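Local coordinates for protein peptidase, M20/M25/M40 family (Staphylococcus aureus, PDB 4EWT) that probably hydrolyses the amide bond of N-acylated amino acids or related substrates, as an M20-family amidohydrolase with two manganese ions in its active site, at residues I270-E273 with I274-S278; L219-V222 with V223-L227; K279-E282 with D283-V287; A208-A211 with G212-V216; Y337-E341 with R342-F346. All coordinates share one frame; numbering follows the deposited sequence.

Interaction 1 of 5, residues I270-E273 with I274-S278; sequences IEKE and IKRLS. With PE7 (1-deoxy-1-thio-heptaethylene glycol), chain L.
Glu273 meets Arg276 because its chain leaves CB beside the backbone N (chi1 -64°) and bends again at CG, while the arginine, with CG anti to its own N, runs back along the helix and turns at chi3 to bring the NE/NH2 edge of its guanidinium up to the carboxylate. The two planar groups lie 16° apart, nearly coplanar, and the grip is side-on: Arg276 NE gives its hydrogen to Glu273 OE1 at 2.9 Å, and Arg276 NH2 gives one to Glu273 OE2 at 2.9 Å and almost straight. Both oxygens are met on their syn sides, so the pair of bonds fixes the rotation of each group. A bound polyether lies over one guanidinium face, its C20 3.5 Å from Arg276 NH2.

On another side of the helix, Glu271 and Lys275 run side by side as extended chains, and Lys275 NZ reaches the anti lone pair of Glu271 OE2 at 2.7 Å. Long flexible residues suit this outer surface, since their methylenes can lie alongside each other before the charges meet. The buried side carries branched aliphatics instead: Ile270 CG2 touches Ile274 CD1 at 3.6 Å, and both side chains rest on Val259 of strand 248-261. Main-chain bonds such as Leu277 N to Glu273 O, 3.1 Å, set the spacing of all these pairs. The arrangement is that of an amphipathic alpha-helix packed on a beta-sheet, with i to i+4 and i to i+3 salt bridges along its polar faces.

Interaction 2 of 5, residues L219-V222 with V223-L227; sequences LQTV and VSRRL. With PE7 (1-deoxy-1-thio-heptaethylene glycol), chain L.
The C-terminal end of helix 208-226 widens here into a pi-type turn, and Thr221 and Val222 meet Arg225, Arg226 and Leu227 across it. Thr221 O receives two donors, Arg225 N at 2.8 Å, from above the carbonyl plane, and Arg226 N at 3.1 Å, nearly along the C=O axis. The second is the i to i+5 bond that defines the wider turn. Val222 O is held more loosely, with weak bonds from Arg226 N and Leu227 N.

Just before this the helix is kinked at the amides of Thr221 and Val222; next to the kink a water takes the place of the i to i+4 bond, donating to Leu219 O and accepting from Val223 N at 3.0 Å. Val222 is compact and apolar, as suits a place against Val235 of strand 233-242 and Leu277 of helix 264-285.

The two arginines need their length to reach other chains. Arg225 forms a salt bridge to Asp207 of the second subunit, and Arg226 bonds to Asn206 of that subunit. A bound polyether passes over one face of the Arg226 guanidinium, its C18 3.7 Å from Arg226 NH1. Ser224 OG bonds to Gln220 of the third subunit. Arg225 bends at chi2 and chi3 (-81° and 83°), folding back so that Arg225 NE gives a nearly straight 2.9 Å bond to Ser224 O.

Interaction 3 of 5, residues K279-E282 with D283-V287; sequences KGLE and DMYGV
Lys279 and Asp283 supply the charged contact: Lys279 NZ bonds Asp283 OD2 at 3.0 Å on its syn side, forming an i to i+4 salt bridge. The lysine bends at chi2 (-89°) and again at chi4, which carries its ammonium over to the short aspartate.

The main-chain bonds record the end of the helix. Met284 N reaches Gly280 O at 2.9 Å and Tyr285 N reaches Leu281 O at 3.0 Å, but the next bond, Gly286 N to Glu282 O, is weak. Gly286 has a positive phi of 68°, a conformation that favours glycine, and there the chain leaves the helix. It turns back enough for Val287 O to meet Glu282 CA in a C-H...O contact of 3.2 Å.

Apolar packing gathers about Leu281, whose two methyls part: CD1 lies 3.9 Å from Tyr285 CD2, and CD2 lies 4.1 Å from Val287 CG2. A branched leucine can thus touch both the last turn and Val287, beyond the helix end.

Leu281 also packs on Phe215 and Tyr285 on Ala211, both of helix 208-226, while Met284 meets its counterpart in the second subunit. Glu282 OE2 accepts from the backbone N of Cys289, joining the helix end to strand 288-295.

Interaction 4 of 5, residues A208-A211 with G212-V216; sequences AIVA and GSYFV
Val210 and Tyr214 lie side by side one helical turn apart, Val210 CG1 resting 3.7 Å from Tyr214 CD2. The edge of the tyrosine ring is also turned to the main chain: Tyr214 CD2 is 3.2 Å from Val210 O, close to the ring plane. A beta-branched valine suits the spot, for with CG1 anti to the backbone N (chi1 160°) one methyl is brought up to the aromatic ring.

Ser213 makes the other notable contact. Its OG, placed beside its own backbone N by a chi1 of -72°, donates to Ile209 O at 3.0 Å, while Ser213 N donates to the same oxygen at 2.8 Å. The two donors arrive from opposite faces of the carbonyl plane, and the hydroxyl of this buried serine is satisfied within its own helix. Such a return of the hydroxyl to the carbonyl one turn back is usual for serine in a buried alpha-helix, here one packed on a beta-sheet.

Regular main-chain bonds hold the turns that carry these groups, among them Gly212 N to Ala208 O at 2.9 Å and Phe215 N to Ala211 O at 2.9 Å. Just before the helix, Asp207 OD1 accepts from Val210 N and more weakly from Ile209 N. Farther out, the Tyr214 hydroxyl bonds to Thr217 O of the second subunit.

Small Ala211 and broad Phe215 face inward: Ala211 packs on Val192 and Phe215 on Leu190 of strand 179-193, and they meet Tyr285 and Leu281, respectively, of helix 264-285. Ile209 rests on Val253 of strand 248-261, and Ser213 touches Phe240 of strand 233-242.

Interaction 5 of 5, residues Y337-E341 with R342-F346; sequences YYAKE and RPSAF
Tyr338 and Arg342 form the firm side of this turn, in which a weakly bonded helix gives way to a strand. Arg342 N points nearly straight at Tyr338 O, 2.9 Å away, and Glu341 N donates to the same oxygen at 3.0 Å, so one carbonyl gathers two amides as the helix ends. Close by, Ser344 packs against Ala339: Ser344 OG is 3.3 Å from Ala339 CA, and Ser344 CB is 4.0 Å from Ala339 CB. Small residues suit this approach of strand to helix. The serine hydroxyl turns back within its own segment to donate to Arg342 O at 2.8 Å, coming from well above the carbonyl plane. A water that accepts from Ser344 N also lies against Ala339 O.

The outer side is looser where these two segments meet each other. Exposed Glu341 brings its OE1 to 4.3 Å from Arg342 NH1, too far for a salt bridge, though the opposite charges would probably still attract. Arg342 bends at chi2 (-70°), which curls its chain past the preceding carbonyl, and Arg342 NH1 makes a weak bond to Glu341 O near the guanidinium plane. Its stronger bonds go to other parts of the chain, from NH2 to Leu154 O and from NE to Val157 O.

The turn thus joins helix 335-341 to strand 344-350 in the mixed sheet. Tyr338 packs on Ala145 and Ile149 of helix 144-150 and bonds through its hydroxyl to Gln135, while Ala345 pairs by main-chain bonds with neighbouring strand 159-166.

From the N terminus the contacts come in the order interaction 4, 2, 1, 3 and 5, each local and in series, so none nests in or crosses another. Interactions 4 and 2 are the start and end of helix 208-226; interactions 1 and 3 follow one another on helix 264-285. The two helices lie together: Leu277 of interaction 1 meets Val222 and Phe215, while interactions 3 and 4 touch through Leu281 and Ala211. All four reach the second subunit, and interactions 1 and 2 share the polyether. Interaction 5 stands apart, its centre about 40 Å from that of interaction 4, closing a helix-to-strand turn in the mixed sheet.

Interaction 1 of 5, residues I270-E273 with I274-S278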
# COMPACT_ATOMS: atom_id res chain seq x y z
N ILE A 270 -15.97 -7.05 -11.09
CA ILE A 270 -15.57 -5.87 -10.30
C ILE A 270 -16.37 -5.79 -8.99
O ILE A 270 -15.83 -5.50 -7.93
CB ILE A 270 -15.72 -4.54 -11.11
CG1 ILE A 270 -14.67 -4.47 -12.22
CG2 ILE A 270 -15.56 -3.32 -10.20
CD1 ILE A 270 -14.83 -3.26 -13.19
N GLU A 271 -17.65 -6.06 -9.08
CA GLU A 271 -18.51 -5.99 -7.93
C GLU A 271 -18.12 -7.08 -6.92
O GLU A 271 -18.09 -6.84 -5.72
CB GLU A 271 -19.97 -6.16 -8.34
CG GLU A 271 -20.89 -6.19 -7.15
CD GLU A 271 -22.36 -6.26 -7.53
OE1 GLU A 271 -22.71 -6.21 -8.73
OE2 GLU A 271 -23.17 -6.35 -6.59
N LYS A 272 -17.83 -8.28 -7.44
CA LYS A 272 -17.39 -9.39 -6.60
C LYS A 272 -16.08 -9.08 -5.89
O LYS A 272 -15.93 -9.34 -4.70
CB LYS A 272 -17.28 -10.68 -7.44
CG LYS A 272 -16.61 -11.86 -6.72
CD LYS A 272 -16.55 -13.10 -7.62
CE LYS A 272 -15.61 -14.15 -7.03
NZ LYS A 272 -15.62 -15.44 -7.80
N GLU A 273 -15.12 -8.52 -6.64
CA GLU A 273 -13.80 -8.22 -6.09
C GLU A 273 -13.76 -7.04 -5.11
O GLU A 273 -12.97 -7.05 -4.16
CB GLU A 273 -12.75 -8.11 -7.22
CG GLU A 273 -12.54 -9.46 -7.97
CD GLU A 273 -12.14 -10.62 -7.05
OE1 GLU A 273 -11.49 -10.35 -6.02
OE2 GLU A 273 -12.45 -11.80 -7.34
N ILE A 274 -14.61 -6.04 -5.33
CA ILE A 274 -14.72 -4.90 -4.42
C ILE A 274 -15.40 -5.35 -3.13
O ILE A 274 -15.00 -4.95 -2.04
CB ILE A 274 -15.52 -3.72 -5.05
CG1 ILE A 274 -14.66 -3.02 -6.09
CG2 ILE A 274 -16.04 -2.70 -3.96
CD1 ILE A 274 -15.38 -1.93 -6.89
N LYS A 275 -16.43 -6.19 -3.27
CA LYS A 275 -17.05 -6.82 -2.10
C LYS A 275 -16.10 -7.68 -1.29
O LYS A 275 -16.18 -7.69 -0.08
CB LYS A 275 -18.33 -7.58 -2.49
CG LYS A 275 -19.48 -6.64 -2.77
CD LYS A 275 -20.72 -7.31 -3.41
CE LYS A 275 -21.86 -6.30 -3.47
NZ LYS A 275 -23.17 -6.93 -3.94
N ARG A 276 -15.15 -8.36 -1.96
CA ARG A 276 -14.15 -9.20 -1.26
C ARG A 276 -13.17 -8.34 -0.47
O ARG A 276 -12.84 -8.62 0.69
CB ARG A 276 -13.35 -10.07 -2.25
CG ARG A 276 -12.48 -11.17 -1.55
CD ARG A 276 -11.29 -11.60 -2.45
NE ARG A 276 -11.73 -12.12 -3.74
CZ ARG A 276 -12.03 -13.40 -3.97
NH1 ARG A 276 -11.92 -14.33 -3.01
NH2 ARG A 276 -12.42 -13.76 -5.20
N LEU A 277 -12.69 -7.29 -1.11
CA LEU A 277 -11.81 -6.34 -0.43
C LEU A 277 -12.49 -5.65 0.73
O LEU A 277 -11.87 -5.41 1.75
CB LEU A 277 -11.28 -5.30 -1.40
CG LEU A 277 -10.35 -5.89 -2.44
CD1 LEU A 277 -10.09 -4.79 -3.48
CD2 LEU A 277 -9.05 -6.40 -1.79
N SER A 278 -13.76 -5.32 0.56
CA SER A 278 -14.49 -4.58 1.58
C SER A 278 -14.75 -5.42 2.84
O SER A 278 -14.51 -4.97 3.97
CB SER A 278 -15.80 -4.04 0.99
OG SER A 278 -16.61 -3.53 2.04
S1 PE7 L . -6.06 -24.13 -13.49
C2 PE7 L . -6.35 -25.85 -12.91
C3 PE7 L . -6.03 -26.02 -11.43
O4 PE7 L . -7.01 -25.33 -10.63
C5 PE7 L . -7.04 -25.87 -9.31
C6 PE7 L . -6.83 -24.76 -8.31
O7 PE7 L . -8.05 -24.01 -8.33
C8 PE7 L . -7.89 -22.84 -7.52
C9 PE7 L . -9.12 -21.94 -7.56
O10 PE7 L . -9.69 -21.96 -8.84
C11 PE7 L . -10.28 -20.70 -9.12
C12 PE7 L . -9.77 -20.08 -10.40
O13 PE7 L . -9.53 -18.69 -10.10
C14 PE7 L . -9.02 -17.96 -11.20
C15 PE7 L . -8.29 -16.79 -10.57
O16 PE7 L . -9.16 -16.23 -9.61
C17 PE7 L . -8.57 -15.11 -8.97
C18 PE7 L . -9.38 -14.85 -7.72
O19 PE7 L . -8.81 -15.72 -6.74
C20 PE7 L . -9.32 -15.35 -5.45
C21 PE7 L . -9.57 -16.59 -4.57
O22 PE7 L . -10.12 -17.67 -5.34

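Interaction 2 of 5, residues L219-V222 with V223-L227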
# COMPACT_ATOMS: atom_id res chain seq x y z
N LEU A 219 -7.42 -1.68 -3.48
CA LEU A 219 -8.43 -1.62 -4.53
C LEU A 219 -7.84 -1.59 -5.96
O LEU A 219 -8.50 -2.02 -6.91
CB LEU A 219 -9.30 -0.40 -4.34
CG LEU A 219 -10.61 -0.30 -5.14
CD1 LEU A 219 -11.58 -1.40 -4.73
CD2 LEU A 219 -11.19 1.05 -4.87
N GLN A 220 -6.61 -1.10 -6.09
CA GLN A 220 -5.97 -0.97 -7.41
C GLN A 220 -5.76 -2.34 -8.05
O GLN A 220 -5.62 -2.42 -9.27
CB GLN A 220 -4.64 -0.21 -7.30
CG GLN A 220 -4.78 1.20 -6.65
CD GLN A 220 -6.00 1.96 -7.14
OE1 GLN A 220 -6.88 2.33 -6.34
NE2 GLN A 220 -6.06 2.20 -8.45
N THR A 221 -5.73 -3.41 -7.23
CA THR A 221 -5.57 -4.76 -7.75
C THR A 221 -6.79 -5.29 -8.47
O THR A 221 -6.67 -6.25 -9.22
CB THR A 221 -5.18 -5.79 -6.67
OG1 THR A 221 -6.17 -5.80 -5.63
CG2 THR A 221 -3.79 -5.47 -6.09
N VAL A 222 -7.95 -4.68 -8.25
CA VAL A 222 -9.15 -5.09 -9.01
C VAL A 222 -8.93 -4.92 -10.52
O VAL A 222 -9.07 -5.87 -11.30
CB VAL A 222 -10.41 -4.34 -8.56
CG1 VAL A 222 -11.62 -4.72 -9.42
CG2 VAL A 222 -10.68 -4.63 -7.08
N VAL A 223 -8.53 -3.71 -10.92
CA VAL A 223 -8.23 -3.50 -12.32
C VAL A 223 -6.90 -4.17 -12.68
O VAL A 223 -6.77 -4.76 -13.76
CB VAL A 223 -8.30 -1.99 -12.73
CG1 VAL A 223 -7.74 -1.75 -14.13
CG2 VAL A 223 -9.78 -1.50 -12.70
N SER A 224 -5.91 -4.13 -11.79
CA SER A 224 -4.55 -4.47 -12.23
C SER A 224 -4.25 -5.96 -12.20
O SER A 224 -3.28 -6.41 -12.82
CB SER A 224 -3.50 -3.70 -11.40
OG SER A 224 -3.26 -4.38 -10.18
N ARG A 225 -5.06 -6.73 -11.49
CA ARG A 225 -4.86 -8.14 -11.27
C ARG A 225 -6.09 -8.99 -11.61
O ARG A 225 -5.99 -9.97 -12.25
CB ARG A 225 -4.29 -8.43 -9.89
CG ARG A 225 -2.98 -7.86 -9.56
CD ARG A 225 -1.89 -8.67 -10.12
NE ARG A 225 -1.61 -8.37 -11.49
CZ ARG A 225 -0.73 -8.99 -12.25
NH1 ARG A 225 -0.04 -9.99 -11.82
NH2 ARG A 225 -0.58 -8.61 -13.46
N ARG A 226 -7.25 -8.54 -11.17
CA ARG A 226 -8.47 -9.36 -11.20
C ARG A 226 -9.18 -9.38 -12.56
O ARG A 226 -9.95 -10.30 -12.86
CB ARG A 226 -9.44 -8.88 -10.12
CG ARG A 226 -8.90 -9.05 -8.71
CD ARG A 226 -8.54 -10.50 -8.44
NE ARG A 226 -8.39 -10.76 -7.02
CZ ARG A 226 -7.53 -11.64 -6.51
NH1 ARG A 226 -6.72 -12.30 -7.32
NH2 ARG A 226 -7.47 -11.83 -5.19
N LEU A 227 -8.94 -8.35 -13.36
CA LEU A 227 -9.49 -8.28 -14.70
C LEU A 227 -8.46 -8.75 -15.70
O LEU A 227 -7.26 -8.55 -15.52
CB LEU A 227 -9.94 -6.86 -15.07
CG LEU A 227 -11.04 -6.21 -14.24
CD1 LEU A 227 -11.34 -4.82 -14.80
CD2 LEU A 227 -12.30 -7.09 -14.22
S1 PE7 L . -6.06 -24.13 -13.49
C2 PE7 L . -6.35 -25.85 -12.91
C3 PE7 L . -6.03 -26.02 -11.43
O4 PE7 L . -7.01 -25.33 -10.63
C5 PE7 L . -7.04 -25.87 -9.31
C6 PE7 L . -6.83 -24.76 -8.31
O7 PE7 L . -8.05 -24.01 -8.33
C8 PE7 L . -7.89 -22.84 -7.52
C9 PE7 L . -9.12 -21.94 -7.56
O10 PE7 L . -9.69 -21.96 -8.84
C11 PE7 L . -10.28 -20.70 -9.12
C12 PE7 L . -9.77 -20.08 -10.40
O13 PE7 L . -9.53 -18.69 -10.10
C14 PE7 L . -9.02 -17.96 -11.20
C15 PE7 L . -8.29 -16.79 -10.57
O16 PE7 L . -9.16 -16.23 -9.61
C17 PE7 L . -8.57 -15.11 -8.97
C18 PE7 L . -9.38 -14.85 -7.72
O19 PE7 L . -8.81 -15.72 -6.74
C20 PE7 L . -9.32 -15.35 -5.45
C21 PE7 L . -9.57 -16.59 -4.57
O22 PE7 L . -10.12 -17.67 -5.34
O HOH W 1 -8.81 -1.15 -9.45

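Interaction 3 of 5, residues K279-E282 with D283-V287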
# COMPACT_ATOMS: atom_id res chain seq x y z
N LYS A 279 -15.25 -6.64 2.64
CA LYS A 279 -15.41 -7.62 3.72
C LYS A 279 -14.07 -7.96 4.42
O LYS A 279 -14.00 -8.06 5.65
CB LYS A 279 -16.04 -8.90 3.18
CG LYS A 279 -16.23 -9.98 4.20
CD LYS A 279 -15.00 -10.93 4.34
CE LYS A 279 -15.40 -12.27 4.98
NZ LYS A 279 -15.07 -12.25 6.44
N GLY A 280 -13.04 -8.21 3.62
CA GLY A 280 -11.73 -8.57 4.12
C GLY A 280 -11.08 -7.44 4.92
O GLY A 280 -10.30 -7.70 5.84
N LEU A 281 -11.40 -6.20 4.56
CA LEU A 281 -10.90 -5.05 5.33
C LEU A 281 -11.34 -5.11 6.80
O LEU A 281 -10.59 -4.73 7.69
CB LEU A 281 -11.34 -3.73 4.70
CG LEU A 281 -10.46 -2.54 5.08
CD1 LEU A 281 -9.24 -2.52 4.15
CD2 LEU A 281 -11.27 -1.26 4.91
N GLU A 282 -12.55 -5.62 7.04
CA GLU A 282 -13.05 -5.78 8.40
C GLU A 282 -12.17 -6.71 9.22
O GLU A 282 -11.89 -6.43 10.38
CB GLU A 282 -14.50 -6.28 8.44
CG GLU A 282 -15.51 -5.47 7.67
CD GLU A 282 -16.92 -5.97 7.96
OE1 GLU A 282 -17.12 -7.20 7.95
OE2 GLU A 282 -17.81 -5.15 8.24
N ASP A 283 -11.74 -7.82 8.63
CA ASP A 283 -10.88 -8.76 9.36
C ASP A 283 -9.44 -8.23 9.46
O ASP A 283 -8.79 -8.39 10.49
CB ASP A 283 -10.89 -10.13 8.68
CG ASP A 283 -12.28 -10.66 8.49
OD1 ASP A 283 -12.85 -11.20 9.47
OD2 ASP A 283 -12.81 -10.55 7.35
N MET A 284 -8.97 -7.57 8.41
CA MET A 284 -7.59 -7.09 8.39
C MET A 284 -7.32 -5.98 9.41
O MET A 284 -6.30 -6.02 10.13
CB MET A 284 -7.24 -6.59 7.00
CG MET A 284 -5.81 -6.25 6.84
SD MET A 284 -4.93 -7.66 6.21
CE MET A 284 -5.28 -7.49 4.48
N TYR A 285 -8.22 -5.01 9.46
CA TYR A 285 -8.09 -3.83 10.34
C TYR A 285 -9.04 -3.77 11.54
O TYR A 285 -8.93 -2.85 12.36
CB TYR A 285 -8.14 -2.55 9.52
CG TYR A 285 -6.94 -2.49 8.61
CD1 TYR A 285 -5.71 -2.04 9.08
CD2 TYR A 285 -7.02 -2.95 7.31
CE1 TYR A 285 -4.58 -2.03 8.24
CE2 TYR A 285 -5.92 -2.94 6.47
CZ TYR A 285 -4.71 -2.48 6.95
OH TYR A 285 -3.64 -2.50 6.11
N GLY A 286 -9.94 -4.73 11.64
CA GLY A 286 -10.90 -4.77 12.78
C GLY A 286 -11.88 -3.62 12.68
O GLY A 286 -12.45 -3.20 13.68
N VAL A 287 -12.09 -3.10 11.47
CA VAL A 287 -13.09 -2.06 11.27
C VAL A 287 -14.42 -2.71 10.91
O VAL A 287 -14.46 -3.90 10.60
CB VAL A 287 -12.69 -1.11 10.13
CG1 VAL A 287 -11.58 -0.16 10.61
CG2 VAL A 287 -12.26 -1.90 8.87

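Interaction 4 of 5, residues A208-A211 with G212-V216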
# COMPACT_ATOMS: atom_id res chain seq x y z
N ALA A 208 -9.64 4.94 11.24
CA ALA A 208 -10.38 4.74 10.00
C ALA A 208 -9.65 5.30 8.77
O ALA A 208 -9.83 4.81 7.66
CB ALA A 208 -11.78 5.31 10.10
N ILE A 209 -8.83 6.33 8.96
CA ILE A 209 -8.11 6.91 7.81
C ILE A 209 -7.06 5.93 7.29
O ILE A 209 -6.94 5.73 6.10
CB ILE A 209 -7.54 8.32 8.12
CG1 ILE A 209 -8.70 9.33 8.12
CG2 ILE A 209 -6.44 8.72 7.09
CD1 ILE A 209 -8.37 10.70 8.72
N VAL A 210 -6.28 5.35 8.20
CA VAL A 210 -5.31 4.32 7.85
C VAL A 210 -6.03 3.14 7.16
O VAL A 210 -5.61 2.71 6.09
CB VAL A 210 -4.54 3.86 9.11
CG1 VAL A 210 -3.90 2.50 8.90
CG2 VAL A 210 -3.53 4.92 9.56
N ALA A 211 -7.14 2.65 7.72
CA ALA A 211 -7.83 1.52 7.10
C ALA A 211 -8.36 1.86 5.71
O ALA A 211 -8.25 1.05 4.79
CB ALA A 211 -9.00 1.00 8.01
N GLY A 212 -8.96 3.05 5.59
CA GLY A 212 -9.52 3.50 4.32
C GLY A 212 -8.42 3.70 3.28
O GLY A 212 -8.61 3.40 2.10
N SER A 213 -7.26 4.20 3.74
CA SER A 213 -6.10 4.40 2.85
C SER A 213 -5.52 3.07 2.37
O SER A 213 -5.12 2.96 1.21
CB SER A 213 -5.02 5.20 3.55
OG SER A 213 -5.45 6.55 3.67
N TYR A 214 -5.44 2.08 3.28
CA TYR A 214 -5.00 0.76 2.87
C TYR A 214 -6.01 0.16 1.90
O TYR A 214 -5.61 -0.41 0.89
CB TYR A 214 -4.71 -0.19 4.06
CG TYR A 214 -3.30 -0.04 4.61
CD1 TYR A 214 -2.21 -0.76 4.06
CD2 TYR A 214 -3.04 0.84 5.67
CE1 TYR A 214 -0.87 -0.58 4.59
CE2 TYR A 214 -1.73 1.01 6.20
CZ TYR A 214 -0.66 0.31 5.67
OH TYR A 214 0.61 0.51 6.22
N PHE A 215 -7.30 0.33 2.17
CA PHE A 215 -8.32 -0.05 1.19
C PHE A 215 -8.14 0.55 -0.21
O PHE A 215 -8.32 -0.16 -1.19
CB PHE A 215 -9.73 0.28 1.69
CG PHE A 215 -10.82 -0.09 0.70
CD1 PHE A 215 -11.26 -1.41 0.60
CD2 PHE A 215 -11.39 0.87 -0.10
CE1 PHE A 215 -12.26 -1.77 -0.30
CE2 PHE A 215 -12.41 0.52 -1.01
CZ PHE A 215 -12.84 -0.81 -1.10
N VAL A 216 -7.82 1.85 -0.31
CA VAL A 216 -7.64 2.49 -1.62
C VAL A 216 -6.47 1.86 -2.37
O VAL A 216 -6.61 1.56 -3.55
CB VAL A 216 -7.53 4.05 -1.54
CG1 VAL A 216 -7.18 4.67 -2.88
CG2 VAL A 216 -8.86 4.68 -1.01

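Interaction 5 of 5, residues Y337-E341 with R342-F346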
# COMPACT_ATOMS: atom_id res chain seq x y z
N TYR A 337 -30.38 0.11 -22.12
CA TYR A 337 -31.63 -0.50 -21.67
C TYR A 337 -32.50 -0.99 -22.82
O TYR A 337 -33.06 -2.08 -22.73
CB TYR A 337 -32.43 0.46 -20.78
CG TYR A 337 -31.90 0.58 -19.36
CD1 TYR A 337 -31.89 -0.53 -18.51
CD2 TYR A 337 -31.44 1.80 -18.87
CE1 TYR A 337 -31.41 -0.41 -17.20
CE2 TYR A 337 -30.97 1.92 -17.58
CZ TYR A 337 -30.95 0.82 -16.76
OH TYR A 337 -30.48 0.95 -15.48
N TYR A 338 -32.62 -0.21 -23.90
CA TYR A 338 -33.30 -0.68 -25.11
C TYR A 338 -32.57 -1.89 -25.67
O TYR A 338 -33.18 -2.89 -26.03
CB TYR A 338 -33.34 0.39 -26.22
CG TYR A 338 -33.94 1.69 -25.80
CD1 TYR A 338 -35.30 1.80 -25.54
CD2 TYR A 338 -33.15 2.83 -25.68
CE1 TYR A 338 -35.85 2.98 -25.15
CE2 TYR A 338 -33.70 4.03 -25.29
CZ TYR A 338 -35.06 4.10 -25.02
OH TYR A 338 -35.63 5.28 -24.63
N ALA A 339 -31.24 -1.77 -25.73
CA ALA A 339 -30.39 -2.77 -26.36
C ALA A 339 -30.43 -4.12 -25.63
O ALA A 339 -29.98 -5.12 -26.17
CB ALA A 339 -28.97 -2.24 -26.47
N LYS A 340 -31.00 -4.13 -24.43
CA LYS A 340 -31.11 -5.33 -23.62
C LYS A 340 -32.52 -5.95 -23.69
O LYS A 340 -32.70 -7.13 -23.36
CB LYS A 340 -30.72 -5.02 -22.17
CG LYS A 340 -30.24 -6.22 -21.37
CD LYS A 340 -29.57 -5.79 -20.05
CE LYS A 340 -30.47 -4.87 -19.22
NZ LYS A 340 -31.62 -5.58 -18.61
N GLU A 341 -33.50 -5.16 -24.12
CA GLU A 341 -34.87 -5.65 -24.32
C GLU A 341 -35.12 -6.11 -25.76
O GLU A 341 -35.88 -7.04 -25.99
CB GLU A 341 -35.92 -4.59 -23.95
CG GLU A 341 -35.99 -4.19 -22.48
CD GLU A 341 -36.47 -5.31 -21.55
OE1 GLU A 341 -37.17 -6.22 -22.03
OE2 GLU A 341 -36.15 -5.27 -20.35
N ARG A 342 -34.50 -5.42 -26.72
CA ARG A 342 -34.63 -5.79 -28.12
C ARG A 342 -33.25 -5.79 -28.77
O ARG A 342 -32.35 -5.12 -28.28
CB ARG A 342 -35.55 -4.81 -28.88
CG ARG A 342 -36.93 -4.60 -28.26
CD ARG A 342 -37.84 -5.82 -28.39
NE ARG A 342 -39.23 -5.48 -28.05
CZ ARG A 342 -39.78 -5.63 -26.85
NH1 ARG A 342 -39.09 -6.12 -25.83
NH2 ARG A 342 -41.04 -5.28 -26.66
N PRO A 343 -33.07 -6.54 -29.87
CA PRO A 343 -31.84 -6.42 -30.63
C PRO A 343 -31.72 -5.00 -31.18
O PRO A 343 -32.66 -4.50 -31.83
CB PRO A 343 -32.01 -7.44 -31.76
CG PRO A 343 -33.44 -7.75 -31.81
CD PRO A 343 -33.97 -7.56 -30.44
N SER A 344 -30.60 -4.34 -30.90
CA SER A 344 -30.47 -2.93 -31.25
C SER A 344 -29.09 -2.61 -31.80
O SER A 344 -28.16 -3.43 -31.69
CB SER A 344 -30.77 -2.04 -30.05
OG SER A 344 -31.89 -2.52 -29.34
N ALA A 345 -28.98 -1.43 -32.40
CA ALA A 345 -27.72 -0.88 -32.87
C ALA A 345 -27.68 0.60 -32.51
O ALA A 345 -28.59 1.37 -32.83
CB ALA A 345 -27.58 -1.06 -34.36
N PHE A 346 -26.62 0.99 -31.81
CA PHE A 346 -26.39 2.39 -31.48
C PHE A 346 -25.18 2.77 -32.30
O PHE A 346 -24.11 2.19 -32.14
CB PHE A 346 -26.10 2.52 -29.98
CG PHE A 346 -26.12 3.94 -29.46
CD1 PHE A 346 -27.30 4.69 -29.47
CD2 PHE A 346 -24.98 4.50 -28.93
CE1 PHE A 346 -27.32 6.00 -28.96
CE2 PHE A 346 -24.99 5.81 -28.40
CZ PHE A 346 -26.16 6.55 -28.42
O HOH W 2 -29.16 -5.39 -28.45